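Local coordinates for protein F2 like fibronectin-binding protein (Streptococcus pneumoniae, PDB 5A0N), which probably serves as a surface adhesin whose N-terminal thioester domain carries an internal thioester for covalent attachment to host molecules, at residues I81-T87 and A105-F109; T121-A127 and M178-D182; Y19-G23 and F63-T67. All coordinates share one frame. Residue numbers count along the deposited sequence, not the author numbering.

Interaction 1 (I81-T87 and A105-F109); sequences INKEQYT and AWDTF
An aromatic cluster of Tyr86, Trp106 and Phe109 joins the starts of two helices, 83-93 and 105-118, in the helical insertion of this thioester domain. The 83-87 and 105-109 axes approach to 9.7 Å and run nearly perpendicular (96°), the closest CA pair being Lys83 and Trp106 at 5.6 Å. Ile81 and Asn82 are extended; from Lys83 the backbone is helical. Asn82 is the N-cap of a capping box: Gln85 N donates to Asn82 OD1 (2.9 Å), and Asn82 N to Gln85 OE1 (3.3 Å). The capped first turn lies on the Trp106 indole (chi1 t), Lys83 CA making a CH-pi contact 3.6 Å from the centroid of the five-membered ring, with Lys83 CB 3.5 Å from Trp106 CD1. Ile81 CG1 reaches Trp106 CZ3 at 4.2 Å. Tyr86 (chi1 t) points at helix 105-118: its CB is 3.4 Å from Trp106 CE3, and its ring lies near parallel (9°) to that of Phe109 (chi1 t) but slid apart, so that the rings barely overlap, centroids 4.9 Å apart. Tyr195 on strand 193-200 meets Trp106 edge-to-face and touches Ile81 and Phe109, so the cluster also packs on the four-stranded sheet. Two waters bridge the helices. One bonds Tyr86 OH (2.7 Å) and donates to Ala105 O (2.8 Å). The other accepts from Trp106 N (3.0 Å) and donates to Thr87 OG1 (2.8 Å), whose own proton goes to Lys83 O, 2.7 Å from Thr87 OG1.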
ATOM      1  N   ILE A  81     -10.982   5.080   9.214  1.00 12.48           N
ATOM      2  CA  ILE A  81     -12.005   4.760   8.251  1.00 12.92           C
ATOM      3  C   ILE A  81     -12.659   3.397   8.538  1.00 13.90           C
ATOM      4  O   ILE A  81     -12.059   2.491   9.152  1.00 14.41           O
ATOM      5  CB  ILE A  81     -11.533   4.809   6.791  1.00 13.95           C
ATOM      6  CG1 ILE A  81     -10.550   3.696   6.485  1.00 13.81           C
ATOM      7  CG2 ILE A  81     -10.978   6.176   6.437  1.00 15.15           C
ATOM      8  CD1 ILE A  81     -10.022   3.668   5.065  1.00 13.28           C
ATOM      9  N   ASN A  82     -13.884   3.262   8.040  1.00 14.62           N
ATOM     10  CA  ASN A  82     -14.604   1.995   8.086  1.00 14.92           C
ATOM     11  C   ASN A  82     -14.947   1.492   6.676  1.00 14.39           C
ATOM     12  O   ASN A  82     -14.530   2.084   5.689  1.00 15.42           O
ATOM     13  CB  ASN A  82     -15.883   2.136   8.933  1.00 16.45           C
ATOM     14  CG  ASN A  82     -16.872   3.149   8.373  1.00 19.78           C
ATOM     15  OD1 ASN A  82     -16.861   3.504   7.197  1.00 20.78           O
ATOM     16  ND2 ASN A  82     -17.763   3.598   9.230  1.00 26.30           N
ATOM     17  N   LYS A  83     -15.680   0.381   6.588  1.00 14.72           N
ATOM     18  CA  LYS A  83     -15.994  -0.239   5.312  1.00 14.83           C
ATOM     19  C   LYS A  83     -16.661   0.740   4.346  1.00 14.01           C
ATOM     20  O   LYS A  83     -16.274   0.832   3.175  1.00 16.04           O
ATOM     21  CB  LYS A  83     -16.910  -1.457   5.515  1.00 16.39           C
ATOM     22  CG  LYS A  83     -17.314  -2.145   4.216  1.00 17.36           C
ATOM     23  CD  LYS A  83     -18.112  -3.429   4.454  1.00 21.29           C
ATOM     24  CE  LYS A  83     -18.493  -4.122   3.148  1.00 25.48           C
ATOM     25  NZ  LYS A  83     -19.129  -5.453   3.402  1.00 28.88           N
ATOM     26  N   GLU A  84     -17.668   1.460   4.843  1.00 14.51           N
ATOM     27  CA  GLU A  84     -18.440   2.363   3.988  1.00 15.28           C
ATOM     28  C   GLU A  84     -17.579   3.509   3.481  1.00 14.46           C
ATOM     29  O   GLU A  84     -17.639   3.866   2.305  1.00 14.69           O
ATOM     30  CB  GLU A  84     -19.694   2.871   4.695  1.00 18.94           C
ATOM     31  CG  GLU A  84     -20.659   1.754   5.071  1.00 21.61           C
ATOM     32  CD  GLU A  84     -20.237   0.841   6.269  1.00 29.67           C
ATOM     33  OE1 GLU A  84     -19.393   1.215   7.179  1.00 26.82           O
ATOM     34  OE2 GLU A  84     -20.778  -0.303   6.314  1.00 45.44           O
ATOM     35  N   GLN A  85     -16.767   4.089   4.350  1.00 14.28           N
ATOM     36  CA  GLN A  85     -15.925   5.191   3.906  1.00 14.55           C
ATOM     37  C   GLN A  85     -14.851   4.726   2.912  1.00 12.73           C
ATOM     38  O   GLN A  85     -14.621   5.364   1.885  1.00 13.42           O
ATOM     39  CB  GLN A  85     -15.233   5.860   5.075  1.00 16.95           C
ATOM     40  CG  GLN A  85     -16.133   6.542   6.074  1.00 18.24           C
ATOM     41  CD  GLN A  85     -15.257   7.064   7.172  1.00 26.77           C
ATOM     42  OE1 GLN A  85     -14.949   6.343   8.128  1.00 25.57           O
ATOM     43  NE2 GLN A  85     -14.708   8.262   6.962  1.00 31.38           N
ATOM     44  N   TYR A  86     -14.202   3.610   3.226  1.00 11.57           N
ATOM     45  CA  TYR A  86     -13.216   3.055   2.304  1.00 11.19           C
ATOM     46  C   TYR A  86     -13.829   2.813   0.928  1.00 11.38           C
ATOM     47  O   TYR A  86     -13.258   3.170  -0.093  1.00 12.20           O
ATOM     48  CB  TYR A  86     -12.616   1.762   2.857  1.00 11.44           C
ATOM     49  CG  TYR A  86     -11.670   1.121   1.878  1.00 10.53           C
ATOM     50  CD1 TYR A  86     -10.355   1.564   1.747  1.00  9.57           C
ATOM     51  CD2 TYR A  86     -12.081   0.101   1.032  1.00 10.82           C
ATOM     52  CE1 TYR A  86      -9.507   1.006   0.823  1.00  9.58           C
ATOM     53  CE2 TYR A  86     -11.231  -0.447   0.098  1.00  9.79           C
ATOM     54  CZ  TYR A  86      -9.913   0.001   0.003  1.00  8.62           C
ATOM     55  OH  TYR A  86      -9.042  -0.524  -0.936  1.00  9.73           O
ATOM     56  N   THR A  87     -15.002   2.193   0.922  1.00 12.32           N
ATOM     57  CA  THR A  87     -15.614   1.773  -0.346  1.00 12.80           C
ATOM     58  C   THR A  87     -15.950   3.021  -1.182  1.00 12.38           C
ATOM     59  O   THR A  87     -15.717   3.065  -2.392  1.00 12.98           O
ATOM     60  CB  THR A  87     -16.830   0.867  -0.066  1.00 15.38           C
ATOM     61  OG1 THR A  87     -16.406  -0.272   0.708  1.00 16.30           O
ATOM     62  CG2 THR A  87     -17.453   0.391  -1.351  1.00 17.54           C
ATOM     63  N   ALA A 105     -14.158  -5.346  -1.499  1.00 15.01           N
ATOM     64  CA  ALA A 105     -12.918  -4.558  -1.604  1.00 12.85           C
ATOM     65  C   ALA A 105     -12.362  -4.155  -0.238  1.00 11.89           C
ATOM     66  O   ALA A 105     -11.162  -4.189  -0.017  1.00 11.74           O
ATOM     67  CB  ALA A 105     -13.135  -3.313  -2.470  1.00 14.78           C
ATOM     68  N   TRP A 106     -13.228  -3.801   0.705  1.00 11.84           N
ATOM     69  CA  TRP A 106     -12.757  -3.507   2.056  1.00 11.21           C
ATOM     70  C   TRP A 106     -12.143  -4.731   2.706  1.00 10.94           C
ATOM     71  O   TRP A 106     -11.097  -4.649   3.356  1.00 10.40           O
ATOM     72  CB  TRP A 106     -13.915  -3.010   2.911  1.00 12.15           C
ATOM     73  CG  TRP A 106     -13.644  -2.921   4.385  1.00 12.70           C
ATOM     74  CD1 TRP A 106     -14.238  -3.669   5.350  1.00 13.08           C
ATOM     75  CD2 TRP A 106     -12.742  -2.022   5.065  1.00 11.62           C
ATOM     76  NE1 TRP A 106     -13.793  -3.293   6.584  1.00 15.02           N
ATOM     77  CE2 TRP A 106     -12.891  -2.271   6.445  1.00 13.35           C
ATOM     78  CE3 TRP A 106     -11.833  -1.030   4.645  1.00 12.14           C
ATOM     79  CZ2 TRP A 106     -12.192  -1.568   7.399  1.00 14.70           C
ATOM     80  CZ3 TRP A 106     -11.160  -0.344   5.602  1.00 13.29           C
ATOM     81  CH2 TRP A 106     -11.360  -0.592   6.953  1.00 14.89           C
ATOM     82  N   ASP A 107     -12.772  -5.891   2.519  1.00 11.00           N
ATOM     83  CA  ASP A 107     -12.289  -7.117   3.140  1.00 10.98           C
ATOM     84  C   ASP A 107     -10.866  -7.434   2.666  1.00  9.77           C
ATOM     85  O   ASP A 107      -9.964  -7.668   3.473  1.00  9.57           O
ATOM     86  CB  ASP A 107     -13.237  -8.292   2.857  1.00 12.31           C
ATOM     87  CG  ASP A 107     -12.921  -9.515   3.696  1.00 17.14           C
ATOM     88  OD1 ASP A 107     -12.539  -9.378   4.870  1.00 15.80           O
ATOM     89  OD2 ASP A 107     -13.052 -10.647   3.195  1.00 24.03           O
ATOM     90  N   THR A 108     -10.651  -7.386   1.353  1.00  9.93           N
ATOM     91  CA  THR A 108      -9.324  -7.737   0.862  1.00  9.70           C
ATOM     92  C   THR A 108      -8.263  -6.693   1.213  1.00  8.96           C
ATOM     93  O   THR A 108      -7.183  -7.072   1.626  1.00  9.34           O
ATOM     94  CB  THR A 108      -9.298  -8.072  -0.649  1.00 10.47           C
ATOM     95  OG1 THR A 108      -9.669  -6.924  -1.410  1.00 12.20           O
ATOM     96  CG2 THR A 108     -10.225  -9.244  -0.951  1.00 11.96           C
ATOM     97  N   PHE A 109      -8.590  -5.411   1.080  1.00  8.04           N
ATOM     98  CA  PHE A 109      -7.617  -4.384   1.429  1.00  8.44           C
ATOM     99  C   PHE A 109      -7.294  -4.428   2.912  1.00  7.82           C
ATOM    100  O   PHE A 109      -6.136  -4.373   3.325  1.00  8.28           O
ATOM    101  CB  PHE A 109      -8.096  -2.965   1.061  1.00  8.79           C
ATOM    102  CG  PHE A 109      -7.289  -1.927   1.765  1.00  8.66           C
ATOM    103  CD1 PHE A 109      -5.992  -1.663   1.335  1.00  9.38           C
ATOM    104  CD2 PHE A 109      -7.741  -1.320   2.903  1.00 10.55           C
ATOM    105  CE1 PHE A 109      -5.159  -0.839   2.069  1.00 12.03           C
ATOM    106  CE2 PHE A 109      -6.927  -0.469   3.607  1.00 12.01           C
ATOM    107  CZ  PHE A 109      -5.634  -0.222   3.184  1.00 12.17           C
TER
HETATM  108  O   HOH W   1      -9.671  -2.931  -2.051  1.00 11.27           O
HETATM  109  O   HOH W   2     -16.013  -3.008   0.072  1.00 23.49           O

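Interaction 2 (T121-A127 and M178-D182); sequences TDIVKRA and MIRTD
Ile123 (chi1 m, chi2 t) is the apolar centre where the short helix 123-128 packs against the C-terminal end of helix 170-182, within the helical insertion. Its CG1 lies 3.9 Å from Met178 CB, and its CD1 3.9 Å from Ile179 CG1; Phe139 and Met115 also touch Ile123. The 123-127 and 178-182 axes are 11.5 Å apart at 142°, with CA pairs Ile123-Met178 at 6.4 Å and Thr121-Asp182 at 7.0 Å. Met178 CE is 3.7 Å from Arg126 CB and 4.3 Å from Ala127 CB, while Met178 CG lies over one face of the Arg126 guanidinium. Asp122, at the N-cap position, has left-handed angles (57/49) and makes no side-chain capping bond. At the polar edge the guanidinium folds back: Arg126 NE donates to Asp122 O (3.1 Å) and Arg126 NH2 to Thr121 O (2.9 Å). Asp182 (chi1 m) gathers both partners on OD2, which forms a salt bridge with Arg126 NH2 (2.8 Å) and accepts a hydrogen bond from Thr121 OG1 (2.6 Å).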
ATOM      1  N   THR A 121      -0.251 -14.897  10.156  1.00 10.40           N
ATOM      2  CA  THR A 121       0.053 -16.295   9.808  1.00 11.46           C
ATOM      3  C   THR A 121       1.549 -16.529   9.572  1.00 11.71           C
ATOM      4  O   THR A 121       1.946 -17.578   9.078  1.00 13.78           O
ATOM      5  CB  THR A 121      -0.781 -16.785   8.602  1.00 11.76           C
ATOM      6  OG1 THR A 121      -0.406 -16.053   7.430  1.00 11.13           O
ATOM      7  CG2 THR A 121      -2.290 -16.612   8.877  1.00 13.80           C
ATOM      8  N   ASP A 122       2.396 -15.562   9.947  1.00 11.87           N
ATOM      9  CA  ASP A 122       3.850 -15.759   9.917  1.00 12.48           C
ATOM     10  C   ASP A 122       4.349 -16.144   8.512  1.00 11.82           C
ATOM     11  O   ASP A 122       5.158 -17.057   8.334  1.00 13.43           O
ATOM     12  CB  ASP A 122       4.298 -16.774  10.973  1.00 15.27           C
ATOM     13  CG  ASP A 122       4.559 -16.135  12.302  1.00 23.03           C
ATOM     14  OD1 ASP A 122       5.197 -15.066  12.317  1.00 24.13           O
ATOM     15  OD2 ASP A 122       4.137 -16.713  13.308  1.00 34.22           O
ATOM     16  N   ILE A 123       3.917 -15.371   7.530  1.00  9.92           N
ATOM     17  CA  ILE A 123       4.404 -15.527   6.172  1.00 10.35           C
ATOM     18  C   ILE A 123       5.868 -15.138   6.087  1.00 10.29           C
ATOM     19  O   ILE A 123       6.651 -15.790   5.386  1.00 11.32           O
ATOM     20  CB  ILE A 123       3.539 -14.727   5.189  1.00  9.61           C
ATOM     21  CG1 ILE A 123       2.115 -15.311   5.209  1.00 10.10           C
ATOM     22  CG2 ILE A 123       4.145 -14.712   3.801  1.00 11.30           C
ATOM     23  CD1 ILE A 123       1.106 -14.510   4.443  1.00 12.44           C
ATOM     24  N   VAL A 124       6.230 -14.017   6.721  1.00 10.54           N
ATOM     25  CA  VAL A 124       7.609 -13.550   6.590  1.00 11.75           C
ATOM     26  C   VAL A 124       8.628 -14.557   7.124  1.00 11.39           C
ATOM     27  O   VAL A 124       9.621 -14.849   6.454  1.00 12.99           O
ATOM     28  CB  VAL A 124       7.783 -12.170   7.215  1.00 12.95           C
ATOM     29  CG1 VAL A 124       9.269 -11.778   7.280  1.00 13.77           C
ATOM     30  CG2 VAL A 124       7.007 -11.138   6.417  1.00 13.73           C
ATOM     31  N   LYS A 125       8.375 -15.138   8.301  1.00 13.09           N
ATOM     32  CA  LYS A 125       9.285 -16.160   8.816  1.00 13.74           C
ATOM     33  C   LYS A 125       9.434 -17.320   7.845  1.00 13.08           C
ATOM     34  O   LYS A 125      10.517 -17.845   7.638  1.00 16.55           O
ATOM     35  CB  LYS A 125       8.768 -16.762  10.130  1.00 20.79           C
ATOM     36  CG  LYS A 125       8.991 -15.967  11.383  1.00 26.01           C
ATOM     37  CD  LYS A 125       8.637 -16.804  12.601  1.00 27.98           C
ATOM     38  N   ARG A 126       8.328 -17.743   7.246  1.00 11.82           N
ATOM     39  CA  ARG A 126       8.390 -18.888   6.329  1.00 11.44           C
ATOM     40  C   ARG A 126       9.084 -18.564   5.009  1.00 12.50           C
ATOM     41  O   ARG A 126       9.714 -19.426   4.431  1.00 16.19           O
ATOM     42  CB  ARG A 126       6.968 -19.424   6.081  1.00 11.30           C
ATOM     43  CG  ARG A 126       6.375 -20.073   7.329  1.00 10.87           C
ATOM     44  CD  ARG A 126       5.022 -20.637   7.049  1.00 11.81           C
ATOM     45  NE  ARG A 126       4.001 -19.606   6.951  1.00 10.61           N
ATOM     46  CZ  ARG A 126       2.861 -19.692   6.273  1.00 10.43           C
ATOM     47  NH1 ARG A 126       2.576 -20.736   5.494  1.00 11.76           N
ATOM     48  NH2 ARG A 126       2.018 -18.702   6.389  1.00 11.04           N
ATOM     49  N   ALA A 127       8.916 -17.335   4.504  1.00 10.69           N
ATOM     50  CA  ALA A 127       9.461 -16.971   3.193  1.00 12.35           C
ATOM     51  C   ALA A 127      10.867 -16.393   3.233  1.00 12.44           C
ATOM     52  O   ALA A 127      11.666 -16.676   2.325  1.00 16.00           O
ATOM     53  CB  ALA A 127       8.506 -16.002   2.492  1.00 12.56           C
ATOM     54  N   MET A 178       1.624 -18.154  -0.017  1.00  7.94           N
ATOM     55  CA  MET A 178       1.138 -18.134   1.362  1.00  8.33           C
ATOM     56  C   MET A 178       0.034 -17.098   1.567  1.00  7.56           C
ATOM     57  O   MET A 178      -0.972 -17.385   2.211  1.00  8.78           O
ATOM     58  CB  MET A 178       2.283 -17.925   2.340  1.00  8.74           C
ATOM     59  CG  MET A 178       3.316 -19.043   2.293  1.00 11.10           C
ATOM     60  SD  MET A 178       4.807 -18.562   3.228  1.00 20.02           S
ATOM     61  CE  MET A 178       6.062 -19.566   2.538  1.00 18.96           C
ATOM     62  N   ILE A 179       0.222 -15.900   1.015  1.00  8.02           N
ATOM     63  CA  ILE A 179      -0.834 -14.891   1.051  1.00  8.47           C
ATOM     64  C   ILE A 179      -2.140 -15.474   0.491  1.00  8.43           C
ATOM     65  O   ILE A 179      -3.210 -15.318   1.086  1.00  8.64           O
ATOM     66  CB  ILE A 179      -0.458 -13.639   0.236  1.00  8.31           C
ATOM     67  CG1 ILE A 179       0.666 -12.848   0.923  1.00  9.14           C
ATOM     68  CG2 ILE A 179      -1.668 -12.758  -0.019  1.00  9.66           C
ATOM     69  CD1 ILE A 179       1.357 -11.841   0.006  1.00 10.37           C
ATOM     70  N   ARG A 180      -2.053 -16.131  -0.665  1.00  8.15           N
ATOM     71  CA  ARG A 180      -3.269 -16.629  -1.327  1.00  7.93           C
ATOM     72  C   ARG A 180      -3.928 -17.743  -0.535  1.00  8.48           C
ATOM     73  O   ARG A 180      -5.156 -17.867  -0.553  1.00 10.56           O
ATOM     74  CB  ARG A 180      -2.948 -17.097  -2.733  1.00  8.62           C
ATOM     75  CG  ARG A 180      -2.707 -15.893  -3.628  1.00  8.50           C
ATOM     76  CD  ARG A 180      -2.296 -16.205  -5.051  1.00  9.10           C
ATOM     77  NE  ARG A 180      -2.263 -14.943  -5.794  1.00  8.24           N
ATOM     78  CZ  ARG A 180      -1.667 -14.735  -6.942  1.00  9.69           C
ATOM     79  NH1 ARG A 180      -1.055 -15.713  -7.573  1.00 11.76           N
ATOM     80  NH2 ARG A 180      -1.693 -13.525  -7.459  1.00  9.85           N
ATOM     81  N   THR A 181      -3.149 -18.544   0.174  1.00  7.77           N
ATOM     82  CA  THR A 181      -3.696 -19.603   1.027  1.00  7.74           C
ATOM     83  C   THR A 181      -4.302 -19.043   2.307  1.00  8.02           C
ATOM     84  O   THR A 181      -5.312 -19.555   2.791  1.00  8.87           O
ATOM     85  CB  THR A 181      -2.573 -20.598   1.353  1.00  7.86           C
ATOM     86  OG1 THR A 181      -2.034 -21.123   0.134  1.00  8.52           O
ATOM     87  CG2 THR A 181      -3.034 -21.722   2.195  1.00  8.58           C
ATOM     88  N   ASP A 182      -3.691 -17.988   2.852  1.00  7.99           N
ATOM     89  CA  ASP A 182      -3.976 -17.544   4.214  1.00  8.22           C
ATOM     90  C   ASP A 182      -4.933 -16.374   4.337  1.00  8.53           C
ATOM     91  O   ASP A 182      -5.367 -16.048   5.440  1.00  8.96           O
ATOM     92  CB  ASP A 182      -2.692 -17.140   4.933  1.00  9.13           C
ATOM     93  CG  ASP A 182      -1.718 -18.284   5.152  1.00 10.78           C
ATOM     94  OD1 ASP A 182      -2.058 -19.449   4.821  1.00 11.37           O
ATOM     95  OD2 ASP A 182      -0.591 -17.996   5.643  1.00 13.24           O
TER

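Interaction 3 (Y19-G23 and F63-T67); sequences YYSLG and FPSFT
Tyr19 opens the segment in extended conformation as part of strand 19-21, and its backbone pairs with Tyr75. The CA-to-CB bond of Tyr20, also extended, points toward the loop, and with chi1 m its ring meets Phe66 obliquely: Tyr20 CD2 is 3.4 Å from Phe66 CE1, planes at 31° and centroids 5.3 Å apart. Phe66 (chi1 t) is held further by His47, edge-to-face, and by Ile42. Water 3 accepts from Ser21 N (2.8 Å) and lies 3.0 Å from Ser65 O, within hydrogen-bonding reach, while Ser21 O sits 3.2 Å from Ser65 C. Ser21 CB packs on Pro64 CG at 3.8 Å. Here an outer strand of the antiparallel three-stranded sheet 19-21, 41-43, 49-51 meets the loop linking strands 55-56 and 75-78, the touching parts running 103° apart. That loop has no regular structure: Pro64 (-81/158) and Ser65 (-159/172) are extended, and Phe66 turns to psi 39. Ser21 opens an ST turn, its OG accepting from Gly23 N (3.2 Å); Ser21 OG also hydrogen-bonds to Thr40 O. At Leu22 the backbone bends (phi/psi -74/-12), and although CA-to-CB points away from the loop, Leu22 CD2 reaches Phe66 CD2 at 3.9 Å. Water 4 donates to Leu22 O (2.8 Å) and accepts from Phe66 N (2.8 Å). Gly23 has phi/psi 92/-180, and its CA lies 3.3 Å from Pro64 O and 4.6 Å from Ser65 CA. A CB at Gly23 would fall 2.9 Å from Pro64 O and also jam against the carbonyl oxygen of Leu22.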
ATOM      1  N   TYR A  19       0.015  16.039   2.584  1.00  9.11           N
ATOM      2  CA  TYR A  19       1.003  14.978   2.726  1.00  8.81           C
ATOM      3  C   TYR A  19       1.577  14.607   1.368  1.00  8.40           C
ATOM      4  O   TYR A  19       0.880  14.722   0.341  1.00  8.85           O
ATOM      5  CB  TYR A  19       0.351  13.732   3.371  1.00  8.61           C
ATOM      6  CG  TYR A  19      -0.200  14.011   4.761  1.00  7.93           C
ATOM      7  CD1 TYR A  19      -1.463  14.557   4.924  1.00  8.21           C
ATOM      8  CD2 TYR A  19       0.559  13.786   5.909  1.00  7.95           C
ATOM      9  CE1 TYR A  19      -1.963  14.890   6.158  1.00  9.18           C
ATOM     10  CE2 TYR A  19       0.061  14.072   7.173  1.00  8.64           C
ATOM     11  CZ  TYR A  19      -1.191  14.653   7.290  1.00  8.83           C
ATOM     12  OH  TYR A  19      -1.598  14.974   8.562  1.00 11.36           O
ATOM     13  N   TYR A  20       2.823  14.135   1.378  1.00  8.18           N
ATOM     14  CA  TYR A  20       3.532  13.660   0.201  1.00  8.21           C
ATOM     15  C   TYR A  20       3.847  12.182   0.414  1.00  7.38           C
ATOM     16  O   TYR A  20       3.779  11.683   1.538  1.00  8.22           O
ATOM     17  CB  TYR A  20       4.846  14.410  -0.025  1.00  9.08           C
ATOM     18  CG  TYR A  20       4.773  15.918  -0.024  1.00  9.20           C
ATOM     19  CD1 TYR A  20       3.670  16.624  -0.514  1.00 10.33           C
ATOM     20  CD2 TYR A  20       5.836  16.651   0.444  1.00 10.86           C
ATOM     21  CE1 TYR A  20       3.668  18.004  -0.577  1.00 10.99           C
ATOM     22  CE2 TYR A  20       5.848  18.014   0.411  1.00 12.12           C
ATOM     23  CZ  TYR A  20       4.764  18.713  -0.105  1.00 12.34           C
ATOM     24  OH  TYR A  20       4.765  20.078  -0.138  1.00 17.20           O
ATOM     25  N   SER A  21       4.221  11.487  -0.664  1.00  7.24           N
ATOM     26  CA  SER A  21       4.706  10.122  -0.528  1.00  7.13           C
ATOM     27  C   SER A  21       6.051   9.940  -1.224  1.00  6.97           C
ATOM     28  O   SER A  21       6.338  10.523  -2.289  1.00  7.76           O
ATOM     29  CB  SER A  21       3.712   9.119  -1.083  1.00  7.97           C
ATOM     30  OG  SER A  21       4.182   7.792  -1.009  1.00  7.92           O
ATOM     31  N   LEU A  22       6.875   9.082  -0.627  1.00  6.76           N
ATOM     32  CA  LEU A  22       8.165   8.715  -1.179  1.00  6.56           C
ATOM     33  C   LEU A  22       8.032   7.774  -2.366  1.00  6.78           C
ATOM     34  O   LEU A  22       9.020   7.544  -3.095  1.00  7.15           O
ATOM     35  CB  LEU A  22       9.056   8.091  -0.107  1.00  6.96           C
ATOM     36  CG  LEU A  22       9.280   8.951   1.138  1.00  8.05           C
ATOM     37  CD1 LEU A  22      10.271   8.289   2.073  1.00  9.08           C
ATOM     38  CD2 LEU A  22       9.742  10.383   0.801  1.00  9.15           C
ATOM     39  N   GLY A  23       6.842   7.223  -2.601  1.00  6.83           N
ATOM     40  CA  GLY A  23       6.617   6.404  -3.760  1.00  7.17           C
ATOM     41  C   GLY A  23       6.839   4.939  -3.557  1.00  7.64           C
ATOM     42  O   GLY A  23       7.197   4.493  -2.461  1.00  7.64           O
ATOM     43  N   PHE A  63       1.353   7.634 -10.020  1.00  6.38           N
ATOM     44  CA  PHE A  63       1.924   7.254  -8.723  1.00  6.53           C
ATOM     45  C   PHE A  63       2.684   8.437  -8.151  1.00  6.12           C
ATOM     46  O   PHE A  63       3.343   9.178  -8.892  1.00  7.07           O
ATOM     47  CB  PHE A  63       2.890   6.077  -8.870  1.00  6.39           C
ATOM     48  CG  PHE A  63       2.254   4.720  -9.065  1.00  6.19           C
ATOM     49  CD1 PHE A  63       0.970   4.535  -9.593  1.00  7.36           C
ATOM     50  CD2 PHE A  63       2.975   3.594  -8.737  1.00  8.35           C
ATOM     51  CE1 PHE A  63       0.480   3.270  -9.782  1.00  7.47           C
ATOM     52  CE2 PHE A  63       2.490   2.345  -8.929  1.00  8.82           C
ATOM     53  CZ  PHE A  63       1.248   2.184  -9.477  1.00  8.45           C
ATOM     54  N   PRO A  64       2.638   8.589  -6.834  1.00  6.17           N
ATOM     55  CA  PRO A  64       3.309   9.736  -6.200  1.00  6.56           C
ATOM     56  C   PRO A  64       4.796   9.524  -6.010  1.00  6.34           C
ATOM     57  O   PRO A  64       5.286   8.396  -5.959  1.00  6.69           O
ATOM     58  CB  PRO A  64       2.591   9.844  -4.853  1.00  6.37           C
ATOM     59  CG  PRO A  64       2.297   8.394  -4.540  1.00  6.34           C
ATOM     60  CD  PRO A  64       1.899   7.784  -5.855  1.00  6.85           C
ATOM     61  N   SER A  65       5.508  10.643  -5.875  1.00  6.34           N
ATOM     62  CA  SER A  65       6.946  10.570  -5.635  1.00  6.54           C
ATOM     63  C   SER A  65       7.409  11.881  -5.002  1.00  6.78           C
ATOM     64  O   SER A  65       6.649  12.830  -4.863  1.00  7.57           O
ATOM     65  CB  SER A  65       7.692  10.323  -6.955  1.00  7.56           C
ATOM     66  OG  SER A  65       7.473  11.381  -7.893  1.00  8.06           O
ATOM     67  N   PHE A  66       8.670  11.867  -4.593  1.00  7.00           N
ATOM     68  CA  PHE A  66       9.268  12.990  -3.864  1.00  7.45           C
ATOM     69  C   PHE A  66      10.735  13.127  -4.258  1.00  7.20           C
ATOM     70  O   PHE A  66      11.594  13.440  -3.419  1.00  9.60           O
ATOM     71  CB  PHE A  66       9.090  12.792  -2.361  1.00  7.89           C
ATOM     72  CG  PHE A  66       9.362  14.023  -1.516  1.00  8.13           C
ATOM     73  CD1 PHE A  66       8.689  15.209  -1.748  1.00  9.72           C
ATOM     74  CD2 PHE A  66      10.263  13.981  -0.473  1.00  9.73           C
ATOM     75  CE1 PHE A  66       8.910  16.333  -0.969  1.00 10.86           C
ATOM     76  CE2 PHE A  66      10.488  15.106   0.331  1.00 10.58           C
ATOM     77  CZ  PHE A  66       9.808  16.279   0.065  1.00 11.09           C
ATOM     78  N   THR A  67      11.036  12.932  -5.526  1.00  7.21           N
ATOM     79  CA  THR A  67      12.418  13.009  -5.969  1.00  6.44           C
ATOM     80  C   THR A  67      12.963  14.445  -5.847  1.00  6.56           C
ATOM     81  O   THR A  67      12.287  15.386  -6.240  1.00  7.55           O
ATOM     82  CB  THR A  67      12.515  12.514  -7.418  1.00  6.57           C
ATOM     83  OG1 THR A  67      11.926  11.202  -7.519  1.00  7.31           O
ATOM     84  CG2 THR A  67      13.953  12.486  -7.889  1.00  7.24           C
TER
HETATM   85  O   HOH W   3       4.274  12.994  -3.071  1.00  8.59           O
HETATM   86  O   HOH W   4      10.492   9.717  -4.191  1.00  8.61           O

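In the fold
Along the chain the contacts come in series: interaction 3 closes before interaction 1 opens, and interaction 1 before interaction 2. Interactions 1 and 2 lie in the helical insertion and are joined through helix 105-118, which starts at interaction 1 and is followed by helix 123-128 of interaction 2; their centres are 23 Å apart and their nearest atoms about 8 Å. Interaction 3 belongs to the beta-rich part, its centre 23 Å from that of interaction 1 and 29 Å from that of interaction 2, which lies across the chain's centre. Strand 75-78 connects the two regions, pairing with Tyr19 through Tyr75 and leading into helix 83-93.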